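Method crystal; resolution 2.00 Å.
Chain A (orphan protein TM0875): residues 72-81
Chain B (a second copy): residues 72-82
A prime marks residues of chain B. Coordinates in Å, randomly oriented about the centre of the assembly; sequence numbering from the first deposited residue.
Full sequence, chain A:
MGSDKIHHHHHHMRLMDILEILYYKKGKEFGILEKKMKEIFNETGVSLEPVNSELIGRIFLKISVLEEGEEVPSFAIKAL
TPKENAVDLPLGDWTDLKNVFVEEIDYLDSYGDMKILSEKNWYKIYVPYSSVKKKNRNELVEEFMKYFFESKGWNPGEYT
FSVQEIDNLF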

# COMPACT_ATOMS: atom_id res chain seq x y z
N VAL A 72 -12.24 3.74 -19.66
CA VAL A 72 -11.85 3.32 -18.32
C VAL A 72 -10.78 2.23 -18.43
O VAL A 72 -10.75 1.49 -19.38
N PRO A 73 -9.89 2.19 -17.46
CA PRO A 73 -8.87 1.16 -17.42
C PRO A 73 -9.46 -0.21 -17.06
O PRO A 73 -10.43 -0.33 -16.34
N SER A 74 -8.90 -1.25 -17.63
CA SER A 74 -9.11 -2.60 -17.17
C SER A 74 -7.96 -3.18 -16.38
O SER A 74 -8.19 -4.08 -15.61
N PHE A 75 -6.72 -2.75 -16.63
CA PHE A 75 -5.55 -3.26 -15.86
C PHE A 75 -4.67 -2.11 -15.39
O PHE A 75 -4.62 -1.10 -16.04
N ALA A 76 -4.07 -2.27 -14.22
CA ALA A 76 -3.06 -1.38 -13.70
C ALA A 76 -1.73 -2.12 -13.83
O ALA A 76 -1.63 -3.29 -13.46
N ILE A 77 -0.75 -1.46 -14.44
CA ILE A 77 0.58 -2.03 -14.64
C ILE A 77 1.60 -1.25 -13.78
O ILE A 77 1.63 -0.01 -13.81
N LYS A 78 2.38 -1.95 -12.97
CA LYS A 78 3.59 -1.35 -12.38
C LYS A 78 4.78 -1.69 -13.25
O LYS A 78 5.11 -2.85 -13.44
N ALA A 79 5.34 -0.66 -13.85
CA ALA A 79 6.51 -0.78 -14.71
C ALA A 79 7.70 -0.05 -14.08
O ALA A 79 7.54 0.95 -13.39
N LEU A 80 8.90 -0.47 -14.36
CA LEU A 80 10.08 0.25 -13.88
C LEU A 80 10.92 0.65 -15.09
O LEU A 80 11.06 -0.11 -16.04
N THR A 81 11.48 1.83 -15.04
CA THR A 81 12.43 2.29 -16.03
C THR A 81 13.81 2.59 -15.43
O THR A 81 13.88 3.15 -14.36
N VAL B 72 19.45 -1.40 -13.04
CA VAL B 72 18.52 -1.15 -11.94
C VAL B 72 17.56 -0.02 -12.34
O VAL B 72 17.92 0.85 -13.11
N PRO B 73 16.35 -0.08 -11.84
CA PRO B 73 15.38 0.96 -12.09
C PRO B 73 15.73 2.25 -11.33
O PRO B 73 16.30 2.24 -10.26
N SER B 74 15.42 3.37 -11.94
CA SER B 74 15.38 4.64 -11.25
C SER B 74 13.99 5.14 -10.95
O SER B 74 13.84 5.92 -10.03
N PHE B 75 12.98 4.79 -11.75
CA PHE B 75 11.58 5.22 -11.47
C PHE B 75 10.62 4.05 -11.58
O PHE B 75 10.87 3.14 -12.32
N ALA B 76 9.57 4.07 -10.75
CA ALA B 76 8.47 3.14 -10.83
C ALA B 76 7.29 3.93 -11.40
O ALA B 76 7.01 5.04 -10.95
N ILE B 77 6.68 3.40 -12.45
CA ILE B 77 5.54 4.02 -13.12
C ILE B 77 4.28 3.16 -12.87
O ILE B 77 4.30 1.94 -13.08
N LYS B 78 3.21 3.77 -12.38
CA LYS B 78 1.88 3.13 -12.43
C LYS B 78 1.16 3.62 -13.67
O LYS B 78 0.90 4.81 -13.82
N ALA B 79 0.93 2.70 -14.58
CA ALA B 79 0.23 2.97 -15.83
C ALA B 79 -1.10 2.20 -15.86
O ALA B 79 -1.21 1.12 -15.30
N LEU B 80 -2.08 2.69 -16.56
CA LEU B 80 -3.34 1.95 -16.71
C LEU B 80 -3.57 1.74 -18.21
O LEU B 80 -3.33 2.63 -19.02
N THR B 81 -4.07 0.58 -18.56
CA THR B 81 -4.50 0.29 -19.91
C THR B 81 -6.00 -0.05 -19.99
O THR B 81 -6.49 -0.74 -19.13
N PRO B 82 -6.70 0.42 -21.03
CA PRO B 82 -8.09 0.04 -21.29
C PRO B 82 -8.24 -1.27 -22.02
O PRO B 82 -9.38 -1.66 -22.23

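The two copies of residues 75-81 pair as antiparallel strands about a twofold centred on Lys78 and Lys78′, so nearly every contact occurs twice. The shortest direct hydrogen bonds lie in the backbone: Ile77 N donates to Ala79′ O at 2.8 Å in almost a straight line, and Ala79′ N returns a bond to Ile77 O at 2.9 Å. The same pair of bonds joins Ala79 to Ile77′. Farther out, Thr81′ N donates to Phe75 O at 3.1 Å, while Thr81′ O accepts from both Phe75 N at 3.2 Å and Ser74 N at 2.9 Å; the mate of this fork is centred on Thr81 O. All the direct hydrogen bonds across the stretches run from backbone to backbone, while the side-chain contacts between the strands are mostly apolar.

The side-chain polar link lies at one end, where a water bridges the stretches. It accepts from Ser74 OG at 2.5 Å, and donates to Val72 O at 2.9 Å and to Pro82′ O at 2.8 Å. Ser74, with chi1 in m, suits this place because a short hydroxyl can reach the water; its own OG stands 3.8 Å from Pro82′ O, so the water completes the connection. Pro82′ CB lies 3.6 Å from Val72 O, a carbon-to-carbonyl contact. Val72 itself (m) turns its CB away from the partner and contributes its carbonyl instead.

Side chains alternate between the two faces of the sheet. One face carries Phe75, Ile77, Ala79 and Thr81 with their mates. Thr81, with chi1 in t, presents a methyl to the partner strand: Thr81 CG2 lies 3.7 Å from Phe75′ CB and 3.9 Å from Ile77′ CD1. A beta-branched residue suits a strand, and threonine serves here in two ways, since its OG1 is hydrogen-bonded to a residue just beyond the stretch while its methyl packs across. Ile77 (chi1 m, chi2 t) extends its CD1 to Thr81′ CG2, also at 3.9 Å. The Phe75 ring (chi1 m, chi2 near -90°) meets Thr81′ CG2 obliquely. Ala79, directly paired with Ile77′, adds only a methyl to this buried face.

The other face carries Ala76, Lys78 and Leu80. Leu80 (chi1 m, chi2 t) packs against two residues of the partner: Leu80 CD2 lies 3.7 Å from Ala76′ CB, and Leu80 CB lies 3.6 Å from Pro73′ CB. Ala76′, with only a methyl, faces the leucine branch at a close pair, Leu80 CA and Ala76′ CA being 4.5 Å apart, and the rigid proline ring supplies a compact apolar neighbour just before the strand begins. At the centre, Lys78 and Lys78′ run side by side, Lys78 CG and Lys78′ CG being 4.2 Å apart. Each has chi1 in m and chi2 in t, with chi3 near -148°, between wells. The aliphatic stems thus cover the middle of the ladder, while each NZ is hydrogen-bonded elsewhere in the structure.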

# COMPACT_ATOMS: atom_id res chain seq x y z
CB VAL A 72 -13.07 2.75 -17.45
CG1 VAL A 72 -14.12 3.84 -17.21
CG2 VAL A 72 -13.69 1.46 -18.06
CB PRO A 73 -7.94 1.65 -16.30
CG PRO A 73 -8.77 2.52 -15.44
CD PRO A 73 -9.83 3.10 -16.31
CB SER A 74 -9.41 -3.52 -18.35
OG SER A 74 -10.64 -3.16 -18.92
CB PHE A 75 -4.69 -4.21 -16.67
CG PHE A 75 -5.37 -5.42 -17.06
CD1 PHE A 75 -5.34 -6.56 -16.24
CD2 PHE A 75 -6.09 -5.44 -18.27
CE1 PHE A 75 -6.00 -7.72 -16.63
CE2 PHE A 75 -6.74 -6.58 -18.65
CZ PHE A 75 -6.71 -7.73 -17.84
CB ALA A 76 -3.35 -1.04 -12.25
CB ILE A 77 0.96 -1.91 -16.11
CG1 ILE A 77 -0.11 -2.56 -16.99
CG2 ILE A 77 2.33 -2.55 -16.37
CD1 ILE A 77 0.00 -2.20 -18.43
CB LYS A 78 3.81 -1.82 -10.95
CG LYS A 78 2.71 -1.33 -10.00
CD LYS A 78 2.86 -1.90 -8.59
CE LYS A 78 1.50 -2.07 -7.93
NZ LYS A 78 1.62 -2.59 -6.54
CB ALA A 79 6.18 -0.16 -16.06
CB LEU A 80 10.90 -0.66 -12.94
CG LEU A 80 10.18 -1.36 -11.79
CD1 LEU A 80 10.92 -2.57 -11.32
CD2 LEU A 80 10.02 -0.37 -10.64
CB THR A 81 11.80 3.52 -16.73
OG1 THR A 81 12.75 4.07 -17.63
CG2 THR A 81 11.47 4.61 -15.75
CB VAL B 72 19.25 -0.74 -10.57
CG1 VAL B 72 20.13 -1.88 -10.06
CG2 VAL B 72 20.03 0.60 -10.69
CB PRO B 73 14.08 0.35 -11.53
CG PRO B 73 14.50 -0.66 -10.54
CD PRO B 73 15.84 -1.15 -10.95
CB SER B 74 16.12 5.70 -12.06
OG SER B 74 17.48 5.39 -12.11
CB PHE B 75 11.10 6.30 -12.43
CG PHE B 75 11.85 7.53 -12.34
CD1 PHE B 75 11.45 8.55 -11.46
CD2 PHE B 75 13.01 7.70 -13.11
CE1 PHE B 75 12.17 9.73 -11.37
CE2 PHE B 75 13.73 8.86 -13.02
CZ PHE B 75 13.32 9.88 -12.16
CB ALA B 76 8.14 2.60 -9.46
CB ILE B 77 5.82 4.11 -14.61
CG1 ILE B 77 7.13 4.85 -14.86
CG2 ILE B 77 4.66 4.82 -15.32
CD1 ILE B 77 7.64 4.69 -16.25
CB LYS B 78 1.07 3.41 -11.18
CG LYS B 78 1.68 2.76 -9.93
CD LYS B 78 0.94 3.14 -8.65
CE LYS B 78 1.90 3.18 -7.46
NZ LYS B 78 1.19 3.51 -6.20
CB ALA B 79 1.10 2.53 -16.98
CB LEU B 80 -4.50 2.74 -16.09
CG LEU B 80 -4.35 3.26 -14.67
CD1 LEU B 80 -5.25 4.42 -14.38
CD2 LEU B 80 -4.65 2.12 -13.70
CB THR B 81 -3.60 -0.85 -20.44
OG1 THR B 81 -4.07 -1.24 -21.72
CG2 THR B 81 -3.68 -2.08 -19.57
CB PRO B 82 -8.59 1.16 -22.21
CG PRO B 82 -7.37 1.68 -22.88
CD PRO B 82 -6.24 1.43 -22.00
O HOH W 1 -11.27 -1.19 -20.27